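Local coordinates for conserved domain protein (Streptococcus pneumoniae, PDB 2I7R), which is of unknown function but belongs to the superfamily of glyoxalases, bleomycin resistance proteins and dioxygenases, at residues 18-23 / 29-34; 24-29 / 102-107; 76-81 / 86-91. One frame throughout, in Å; residues are numbered along the deposited sequence.

Three contacts place the two helices of this chain against its two four-stranded mixed sheets. Contact 1 joins helix 16-27 to the chain leading into strand 33-35, an outermost strand of one sheet. Contact 2 starts from the last turn of the same helix but crosses to strand 100-105 of the other sheet; its centre lies about 11 Å from that of contact 1. Contact 3, about 8 Å from contact 2 centre to centre, ties helix 74-84 to the neighbouring strand 88-94 and is nested inside the loop that contact 2 closes. Contacts 1 and 3 are local (closest ends 6 and 5 residues apart); contact 2, at 73, joins the two halves of a glyoxalase-like chain.

Contact 1 of 3, residues 18-23 / 29-34; sequences QVCADL and KKADYA
C20 on helix 16-27 meets A31 and A34, where the chain comes back from the helix and enters strand 33-35. Its CB starts toward the returning chain but is still 5.5 Å from A31 CB, so the contact is made by the next atom. SG stands anti to the backbone N (chi1 178°), which carries the sulfur outward from the helix to A31 CB at 3.7 Å. This methyl lies nearly on the extension of the C20 CB-SG bond, so the sulfur meets it almost head-on. The second methyl is looser and comes from the flank: A34 CB is 4.3 Å from C20 SG. The two methyls are themselves 4.3 Å apart, A31 CB to A34 CB, and the sulfur faces both. Between these alanines the chain bends through D32 and Y33, which both face Q40 in a classic beta bulge; D32 OD2 is hydrogen-bonded to T42 OG1 and Q40 NE2, tying the start of the strand to strand 38-43. A39, F41 and L50 of the sheet also pack on C20, so its side chain is buried. One turn further along the helix, E24 OE2 accepts a hydrogen bond from A31 N, which pins the first alanine beside the sulfur. Between 18-23 and 29-34 the join is thus purely apolar: a large, polarisable sulfur against two small methyls, held by dispersion, with the directional part of the grip on helix 16-27 left to the bond between E24 OE2 and A31 N, while D32 ties the returning chain to strand 38-43.

Contact 2 of 3, residues 24-29 / 102-107; sequences EHILDK and LLVQGP
I26 meets V104, G106 and P107 with both branches of its side chain. The long branch does most of the work: CD1 lies 3.7 Å from P107 CD and 3.9 Å from G106 CA, where glycine brings bare backbone up to the methyl, and 4.2 Å from Q105 O. The short branch, CG2, turns to the strand and rests 4.3 Å from V104 CG2. With CG1 anti to the carbonyl carbon (chi1 -70°) and CD1 extended beyond it, the two branches are spread between the end of the strand and the proline ring. A shell further out, the chain leaving the strand is held by Q105, whose NE2 gives a nearly straight hydrogen bond to G106 O (3.2 Å, 171° at the hydrogen), with G106 O in the plane of the Q105 amide. On the helix side, I26 O accepts a hydrogen bond from R80 NH2, which ties the end of helix 16-27 to helix 74-84. F114 of strand 111-116 touches both I26 and V104, and L81 of helix 74-84 reaches V104, so the end of helix 16-27 is buried against the sheet of strands 100-105 and 111-116, with helix 74-84 alongside.

Contact 3 of 3, residues 76-81 / 86-91; sequences QNYKRL and IKVLHG
The connection from helix 74-84 into strand 88-94 folds back on itself here, bringing L81 against I86 and Y78 against V88 and G91. I86 N reaches back five residues to donate a hydrogen bond to L81 O (3.2 Å, 152° at the hydrogen), approaching the oxygen from a little outside the carbonyl plane. The same carbonyl oxygen is brushed by the I86 side chain, whose CB lies 3.7 Å from L81 O. Beyond it the two side chains cross obliquely and meet loosely, L81 CD2 to I86 CG1 at 4.2 Å. Further back on the helix the end of the Y78 ring comes close to the strand: CG is anti to the backbone N (chi1 -173°), and the ring carbon CE1 comes within 3.8 Å of V88 CG2 and 3.9 Å of V88 CG1. The valine straddles this one carbon with its two methyls, CG2 lying at the ring edge and near its plane, and the two side chains cross at about a right angle. G91 adds its CA 4.3 Å from Y78 CE1. This is the helix-to-strand step of a strand-helix-strand-strand-strand order that the chain runs through twice, as in other glyoxalase-superfamily proteins; strand 88-94 is an outermost strand of its sheet within the chain. Its neighbour, strand 100-105, supplies L102, which packs on both Y78 and V88, while L89 and H90 form a classic beta bulge opposite L103. On the helix itself N77 OD1 meets the R80 guanidinium edge-on: R80 NH2 donates to N77 OD1 at 2.8 Å, almost straight (177°), in the plane of the guanidinium and on a lone pair of the amide oxygen. L89 packs on V56 of the second subunit.

Contact 1 of 3, residues 18-23 / 29-34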
loop_
_atom_site.group_PDB
_atom_site.type_symbol
_atom_site.label_atom_id
_atom_site.label_comp_id
_atom_site.label_asym_id
_atom_site.label_seq_id
_atom_site.Cartn_x
_atom_site.Cartn_y
_atom_site.Cartn_z
ATOM N N GLN A 18 -11.934 -7.070 -13.729
ATOM C CA GLN A 18 -13.065 -6.565 -12.938
ATOM C C GLN A 18 -12.620 -5.626 -11.811
ATOM O O GLN A 18 -13.210 -4.568 -11.586
ATOM C CB GLN A 18 -13.894 -7.720 -12.356
ATOM C CG GLN A 18 -15.276 -7.288 -11.801
ATOM C CD GLN A 18 -16.132 -6.563 -12.859
ATOM O OE1 GLN A 18 -16.582 -5.417 -12.660
ATOM N NE2 GLN A 18 -16.326 -7.218 -13.998
ATOM N N VAL A 19 -11.579 -6.034 -11.092
ATOM C CA VAL A 19 -11.049 -5.208 -10.020
ATOM C C VAL A 19 -10.581 -3.874 -10.627
ATOM O O VAL A 19 -10.833 -2.818 -10.067
ATOM C CB VAL A 19 -9.945 -5.979 -9.209
ATOM C CG1 VAL A 19 -9.323 -5.109 -8.106
ATOM C CG2 VAL A 19 -10.538 -7.247 -8.623
ATOM N N CYS A 20 -9.973 -3.940 -11.815
ATOM C CA CYS A 20 -9.467 -2.757 -12.527
ATOM C C CYS A 20 -10.612 -1.835 -12.884
ATOM O O CYS A 20 -10.564 -0.631 -12.561
ATOM C CB CYS A 20 -8.653 -3.113 -13.796
ATOM S SG CYS A 20 -8.092 -1.621 -14.661
ATOM N N ALA A 21 -11.626 -2.397 -13.548
ATOM C CA ALA A 21 -12.814 -1.642 -13.958
ATOM C C ALA A 21 -13.484 -0.938 -12.756
ATOM O O ALA A 21 -13.839 0.240 -12.815
ATOM C CB ALA A 21 -13.790 -2.559 -14.653
ATOM N N ASP A 22 -13.614 -1.662 -11.649
ATOM C CA ASP A 22 -14.204 -1.109 -10.420
ATOM C C ASP A 22 -13.373 0.047 -9.833
ATOM O O ASP A 22 -13.916 1.061 -9.415
ATOM C CB ASP A 22 -14.356 -2.202 -9.364
ATOM C CG ASP A 22 -15.421 -3.228 -9.715
ATOM O OD1 ASP A 22 -16.176 -3.000 -10.676
ATOM O OD2 ASP A 22 -15.489 -4.265 -9.022
ATOM N N LEU A 23 -12.065 -0.155 -9.769
ATOM C CA LEU A 23 -11.117 0.855 -9.294
ATOM C C LEU A 23 -11.127 2.129 -10.155
ATOM O O LEU A 23 -11.077 3.218 -9.619
ATOM C CB LEU A 23 -9.713 0.243 -9.208
ATOM C CG LEU A 23 -8.846 0.509 -7.971
ATOM C CD1 LEU A 23 -9.630 0.654 -6.644
ATOM C CD2 LEU A 23 -7.687 -0.527 -7.847
ATOM N N LYS A 29 -10.538 7.640 -12.741
ATOM C CA LYS A 29 -9.508 7.717 -13.789
ATOM C C LYS A 29 -9.233 6.335 -14.305
ATOM O O LYS A 29 -9.371 5.342 -13.561
ATOM C CB LYS A 29 -8.206 8.393 -13.310
ATOM C CG LYS A 29 -7.342 7.566 -12.413
ATOM C CD LYS A 29 -6.200 8.410 -11.862
ATOM C CE LYS A 29 -5.147 8.703 -12.907
ATOM N NZ LYS A 29 -4.275 9.822 -12.428
ATOM N N LYS A 30 -8.861 6.268 -15.581
ATOM C CA LYS A 30 -8.566 4.992 -16.207
ATOM C C LYS A 30 -7.208 4.501 -15.744
ATOM O O LYS A 30 -6.374 5.292 -15.347
ATOM C CB LYS A 30 -8.589 5.118 -17.753
ATOM C CG LYS A 30 -9.910 5.615 -18.328
ATOM C CD LYS A 30 -10.972 4.562 -18.238
ATOM C CE LYS A 30 -12.248 5.012 -18.926
ATOM N NZ LYS A 30 -13.023 3.794 -19.322
ATOM N N ALA A 31 -7.011 3.189 -15.807
ATOM C CA ALA A 31 -5.698 2.584 -15.695
ATOM C C ALA A 31 -4.781 3.173 -16.778
ATOM O O ALA A 31 -5.211 3.340 -17.920
ATOM C CB ALA A 31 -5.813 1.081 -15.897
ATOM N N ASP A 32 -3.527 3.458 -16.438
ATOM C CA ASP A 32 -2.525 3.809 -17.471
ATOM C C ASP A 32 -2.374 2.692 -18.474
ATOM O O ASP A 32 -2.139 2.947 -19.631
ATOM C CB ASP A 32 -1.141 4.039 -16.881
ATOM C CG ASP A 32 -1.088 5.175 -15.911
ATOM O OD1 ASP A 32 -1.979 6.044 -15.903
ATOM O OD2 ASP A 32 -0.109 5.186 -15.137
ATOM N N TYR A 33 -2.480 1.453 -18.014
ATOM C CA TYR A 33 -2.309 0.284 -18.853
ATOM C C TYR A 33 -2.879 -0.937 -18.141
ATOM O O TYR A 33 -2.734 -1.060 -16.933
ATOM C CB TYR A 33 -0.810 0.057 -19.156
ATOM C CG TYR A 33 -0.542 -1.280 -19.761
ATOM C CD1 TYR A 33 -0.848 -1.539 -21.096
ATOM C CD2 TYR A 33 -0.026 -2.305 -18.989
ATOM C CE1 TYR A 33 -0.627 -2.794 -21.647
ATOM C CE2 TYR A 33 0.198 -3.545 -19.527
ATOM C CZ TYR A 33 -0.106 -3.779 -20.865
ATOM O OH TYR A 33 0.125 -5.034 -21.370
ATOM N N ALA A 34 -3.488 -1.847 -18.885
ATOM C CA ALA A 34 -4.136 -3.019 -18.292
ATOM C C ALA A 34 -4.093 -4.212 -19.233
ATOM O O ALA A 34 -4.185 -4.031 -20.429
ATOM C CB ALA A 34 -5.585 -2.690 -17.947
#

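Contact 2 of 3, residues 24-29 / 102-107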
loop_
_atom_site.group_PDB
_atom_site.type_symbol
_atom_site.label_atom_id
_atom_site.label_comp_id
_atom_site.label_asym_id
_atom_site.label_seq_id
_atom_site.Cartn_x
_atom_site.Cartn_y
_atom_site.Cartn_z
ATOM N N GLU A 24 -11.262 1.992 -11.482
ATOM C CA GLU A 24 -11.440 3.167 -12.365
ATOM C C GLU A 24 -12.671 4.033 -12.045
ATOM O O GLU A 24 -12.576 5.253 -12.071
ATOM C CB GLU A 24 -11.460 2.751 -13.840
ATOM C CG GLU A 24 -10.255 1.918 -14.234
ATOM C CD GLU A 24 -10.217 1.539 -15.708
ATOM O OE1 GLU A 24 -11.248 1.099 -16.270
ATOM O OE2 GLU A 24 -9.122 1.673 -16.296
ATOM N N HIS A 25 -13.823 3.410 -11.758
ATOM C CA HIS A 25 -15.008 4.180 -11.368
ATOM C C HIS A 25 -14.775 4.857 -10.022
ATOM O O HIS A 25 -15.075 6.039 -9.854
ATOM C CB HIS A 25 -16.267 3.316 -11.315
ATOM C CG HIS A 25 -16.694 2.797 -12.645
ATOM N ND1 HIS A 25 -16.608 1.467 -12.985
ATOM C CD2 HIS A 25 -17.200 3.432 -13.727
ATOM C CE1 HIS A 25 -17.048 1.300 -14.220
ATOM N NE2 HIS A 25 -17.420 2.478 -14.690
ATOM N N ILE A 26 -14.207 4.120 -9.071
ATOM C CA ILE A 26 -13.961 4.712 -7.761
ATOM C C ILE A 26 -12.969 5.881 -7.813
ATOM O O ILE A 26 -13.174 6.898 -7.159
ATOM C CB ILE A 26 -13.483 3.669 -6.776
ATOM C CG1 ILE A 26 -14.645 2.728 -6.435
ATOM C CG2 ILE A 26 -12.880 4.357 -5.517
ATOM C CD1 ILE A 26 -14.211 1.415 -5.905
ATOM N N LEU A 27 -11.902 5.731 -8.589
ATOM C CA LEU A 27 -10.850 6.719 -8.645
ATOM C C LEU A 27 -11.176 7.800 -9.669
ATOM O O LEU A 27 -10.552 8.874 -9.684
ATOM C CB LEU A 27 -9.534 6.051 -9.024
ATOM C CG LEU A 27 -8.850 5.141 -7.996
ATOM C CD1 LEU A 27 -7.694 4.387 -8.667
ATOM C CD2 LEU A 27 -8.409 5.968 -6.752
ATOM N N ASP A 28 -12.150 7.497 -10.536
ATOM C CA ASP A 28 -12.556 8.388 -11.609
ATOM C C ASP A 28 -11.365 8.654 -12.534
ATOM O O ASP A 28 -11.191 9.764 -13.029
ATOM C CB ASP A 28 -13.084 9.709 -11.040
ATOM C CG ASP A 28 -13.771 10.544 -12.063
ATOM O OD1 ASP A 28 -14.325 9.980 -13.015
ATOM O OD2 ASP A 28 -13.764 11.773 -11.905
ATOM N N LYS A 29 -10.538 7.640 -12.741
ATOM C CA LYS A 29 -9.508 7.717 -13.789
ATOM C C LYS A 29 -9.233 6.335 -14.305
ATOM O O LYS A 29 -9.371 5.342 -13.561
ATOM C CB LYS A 29 -8.206 8.393 -13.310
ATOM C CG LYS A 29 -7.342 7.566 -12.413
ATOM C CD LYS A 29 -6.200 8.410 -11.862
ATOM C CE LYS A 29 -5.147 8.703 -12.907
ATOM N NZ LYS A 29 -4.275 9.822 -12.428
ATOM N N LEU A 102 -13.106 10.430 4.131
ATOM C CA LEU A 102 -14.221 9.701 3.548
ATOM C C LEU A 102 -13.660 8.307 3.264
ATOM O O LEU A 102 -12.718 8.153 2.475
ATOM C CB LEU A 102 -14.650 10.357 2.231
ATOM C CG LEU A 102 -15.608 9.616 1.297
ATOM C CD1 LEU A 102 -16.968 9.416 1.998
ATOM C CD2 LEU A 102 -15.754 10.376 -0.039
ATOM N N LEU A 103 -14.245 7.316 3.914
ATOM C CA LEU A 103 -13.831 5.929 3.779
ATOM C C LEU A 103 -14.791 5.149 2.911
ATOM O O LEU A 103 -15.995 5.142 3.179
ATOM C CB LEU A 103 -13.745 5.293 5.159
ATOM C CG LEU A 103 -12.288 5.560 5.502
ATOM C CD1 LEU A 103 -12.148 6.429 6.723
ATOM C CD2 LEU A 103 -11.454 4.257 5.536
ATOM N N VAL A 104 -14.264 4.513 1.865
ATOM C CA VAL A 104 -15.130 3.800 0.914
ATOM C C VAL A 104 -14.685 2.353 0.711
ATOM O O VAL A 104 -13.509 2.048 0.826
ATOM C CB VAL A 104 -15.278 4.560 -0.454
ATOM C CG1 VAL A 104 -15.344 6.053 -0.207
ATOM C CG2 VAL A 104 -14.147 4.265 -1.375
ATOM N N GLN A 105 -15.642 1.466 0.450
ATOM C CA GLN A 105 -15.326 0.074 0.232
ATOM C C GLN A 105 -14.837 -0.025 -1.187
ATOM O O GLN A 105 -15.570 0.343 -2.110
ATOM C CB GLN A 105 -16.563 -0.816 0.423
ATOM C CG GLN A 105 -16.274 -2.327 0.340
ATOM C CD GLN A 105 -15.213 -2.762 1.360
ATOM O OE1 GLN A 105 -15.423 -2.719 2.584
ATOM N NE2 GLN A 105 -14.061 -3.160 0.854
ATOM N N GLY A 106 -13.601 -0.475 -1.380
ATOM C CA GLY A 106 -13.121 -0.708 -2.760
ATOM C C GLY A 106 -13.338 -2.167 -3.132
ATOM O O GLY A 106 -13.822 -2.950 -2.285
ATOM N N PRO A 107 -13.001 -2.561 -4.395
ATOM C CA PRO A 107 -13.202 -3.981 -4.783
ATOM C C PRO A 107 -12.212 -4.899 -4.100
ATOM O O PRO A 107 -11.165 -4.421 -3.646
ATOM C CB PRO A 107 -12.953 -3.963 -6.292
ATOM C CG PRO A 107 -11.954 -2.852 -6.485
ATOM C CD PRO A 107 -12.429 -1.772 -5.506
#

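Contact 3 of 3, residues 76-81 / 86-91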
loop_
_atom_site.group_PDB
_atom_site.type_symbol
_atom_site.label_atom_id
_atom_site.label_comp_id
_atom_site.label_asym_id
_atom_site.label_seq_id
_atom_site.Cartn_x
_atom_site.Cartn_y
_atom_site.Cartn_z
ATOM N N GLN A 76 -16.890 16.756 -2.780
ATOM C CA GLN A 76 -17.139 16.470 -4.191
ATOM C C GLN A 76 -16.919 14.973 -4.568
ATOM O O GLN A 76 -17.732 14.410 -5.301
ATOM C CB GLN A 76 -16.392 17.429 -5.124
ATOM C CG GLN A 76 -16.915 17.394 -6.586
ATOM C CD GLN A 76 -18.473 17.559 -6.715
ATOM O OE1 GLN A 76 -19.061 18.571 -6.262
ATOM N NE2 GLN A 76 -19.136 16.549 -7.343
ATOM N N ASN A 77 -15.848 14.339 -4.061
ATOM C CA ASN A 77 -15.661 12.898 -4.236
ATOM C C ASN A 77 -16.811 12.116 -3.643
ATOM O O ASN A 77 -17.307 11.165 -4.249
ATOM C CB ASN A 77 -14.329 12.425 -3.640
ATOM C CG ASN A 77 -13.161 12.709 -4.557
ATOM O OD1 ASN A 77 -12.933 11.988 -5.522
ATOM N ND2 ASN A 77 -12.442 13.790 -4.282
ATOM N N TYR A 78 -17.255 12.546 -2.469
ATOM C CA TYR A 78 -18.412 11.955 -1.812
ATOM C C TYR A 78 -19.641 11.902 -2.688
ATOM O O TYR A 78 -20.221 10.839 -2.869
ATOM C CB TYR A 78 -18.739 12.697 -0.521
ATOM C CG TYR A 78 -19.807 12.058 0.312
ATOM C CD1 TYR A 78 -19.789 10.692 0.558
ATOM C CD2 TYR A 78 -20.835 12.827 0.876
ATOM C CE1 TYR A 78 -20.734 10.094 1.346
ATOM C CE2 TYR A 78 -21.809 12.236 1.677
ATOM C CZ TYR A 78 -21.746 10.857 1.900
ATOM O OH TYR A 78 -22.672 10.224 2.702
ATOM N N LYS A 79 -20.022 13.055 -3.222
ATOM C CA LYS A 79 -21.178 13.175 -4.095
ATOM C C LYS A 79 -21.031 12.249 -5.311
ATOM O O LYS A 79 -21.969 11.541 -5.679
ATOM C CB LYS A 79 -21.359 14.630 -4.564
ATOM C CG LYS A 79 -22.658 14.866 -5.374
ATOM C CD LYS A 79 -22.528 16.042 -6.345
ATOM C CE LYS A 79 -22.778 17.370 -5.631
ATOM N NZ LYS A 79 -23.513 18.308 -6.564
ATOM N N ARG A 80 -19.849 12.273 -5.913
ATOM C CA ARG A 80 -19.546 11.467 -7.078
ATOM C C ARG A 80 -19.780 9.993 -6.757
ATOM O O ARG A 80 -20.501 9.276 -7.497
ATOM C CB ARG A 80 -18.099 11.724 -7.537
ATOM C CG ARG A 80 -17.669 10.974 -8.780
ATOM C CD ARG A 80 -16.229 11.286 -9.162
ATOM N NE ARG A 80 -15.254 10.998 -8.107
ATOM C CZ ARG A 80 -14.820 9.778 -7.759
ATOM N NH1 ARG A 80 -15.293 8.676 -8.364
ATOM N NH2 ARG A 80 -13.921 9.657 -6.762
ATOM N N LEU A 81 -19.206 9.556 -5.644
ATOM C CA LEU A 81 -19.283 8.164 -5.234
ATOM C C LEU A 81 -20.689 7.713 -4.857
ATOM O O LEU A 81 -21.051 6.565 -5.122
ATOM C CB LEU A 81 -18.271 7.844 -4.121
ATOM C CG LEU A 81 -16.804 8.048 -4.504
ATOM C CD1 LEU A 81 -15.867 8.193 -3.247
ATOM C CD2 LEU A 81 -16.306 6.974 -5.518
ATOM N N ILE A 86 -21.404 3.403 -4.824
ATOM C CA ILE A 86 -20.304 2.812 -4.043
ATOM C C ILE A 86 -20.572 2.764 -2.529
ATOM O O ILE A 86 -21.110 3.715 -1.978
ATOM C CB ILE A 86 -19.010 3.573 -4.301
ATOM C CG1 ILE A 86 -18.709 3.582 -5.821
ATOM C CG2 ILE A 86 -17.883 2.988 -3.476
ATOM C CD1 ILE A 86 -18.664 2.159 -6.452
ATOM N N LYS A 87 -20.205 1.667 -1.868
ATOM C CA LYS A 87 -20.390 1.552 -0.424
ATOM C C LYS A 87 -19.499 2.550 0.306
ATOM O O LYS A 87 -18.267 2.458 0.243
ATOM C CB LYS A 87 -20.137 0.126 0.084
ATOM C CG LYS A 87 -20.343 -0.068 1.606
ATOM C CD LYS A 87 -21.763 0.325 2.027
ATOM C CE LYS A 87 -22.098 0.138 3.529
ATOM N NZ LYS A 87 -23.231 1.098 3.920
ATOM N N VAL A 88 -20.143 3.492 0.993
ATOM C CA VAL A 88 -19.450 4.445 1.829
ATOM C C VAL A 88 -19.424 3.887 3.236
ATOM O O VAL A 88 -20.474 3.646 3.834
ATOM C CB VAL A 88 -20.092 5.852 1.786
ATOM C CG1 VAL A 88 -19.429 6.768 2.812
ATOM C CG2 VAL A 88 -19.962 6.456 0.374
ATOM N N LEU A 89 -18.216 3.674 3.749
ATOM C CA LEU A 89 -18.017 3.094 5.069
ATOM C C LEU A 89 -18.063 4.131 6.203
ATOM O O LEU A 89 -18.440 3.786 7.313
ATOM C CB LEU A 89 -16.697 2.298 5.118
ATOM C CG LEU A 89 -16.602 1.073 4.200
ATOM C CD1 LEU A 89 -15.228 0.454 4.264
ATOM C CD2 LEU A 89 -17.686 0.023 4.545
ATOM N N HIS A 90 -17.641 5.370 5.926
ATOM C CA HIS A 90 -17.672 6.465 6.905
ATOM C C HIS A 90 -17.754 7.723 6.049
ATOM O O HIS A 90 -16.861 7.951 5.240
ATOM C CB HIS A 90 -16.386 6.445 7.785
ATOM C CG HIS A 90 -16.597 6.880 9.202
ATOM N ND1 HIS A 90 -15.928 7.955 9.758
ATOM C CD2 HIS A 90 -17.392 6.386 10.186
ATOM C CE1 HIS A 90 -16.308 8.111 11.021
ATOM N NE2 HIS A 90 -17.195 7.174 11.306
ATOM N N GLY A 91 -18.853 8.479 6.187
ATOM C CA GLY A 91 -19.219 9.661 5.341
ATOM C C GLY A 91 -18.224 10.726 5.681
ATOM O O GLY A 91 -17.379 10.472 6.559
#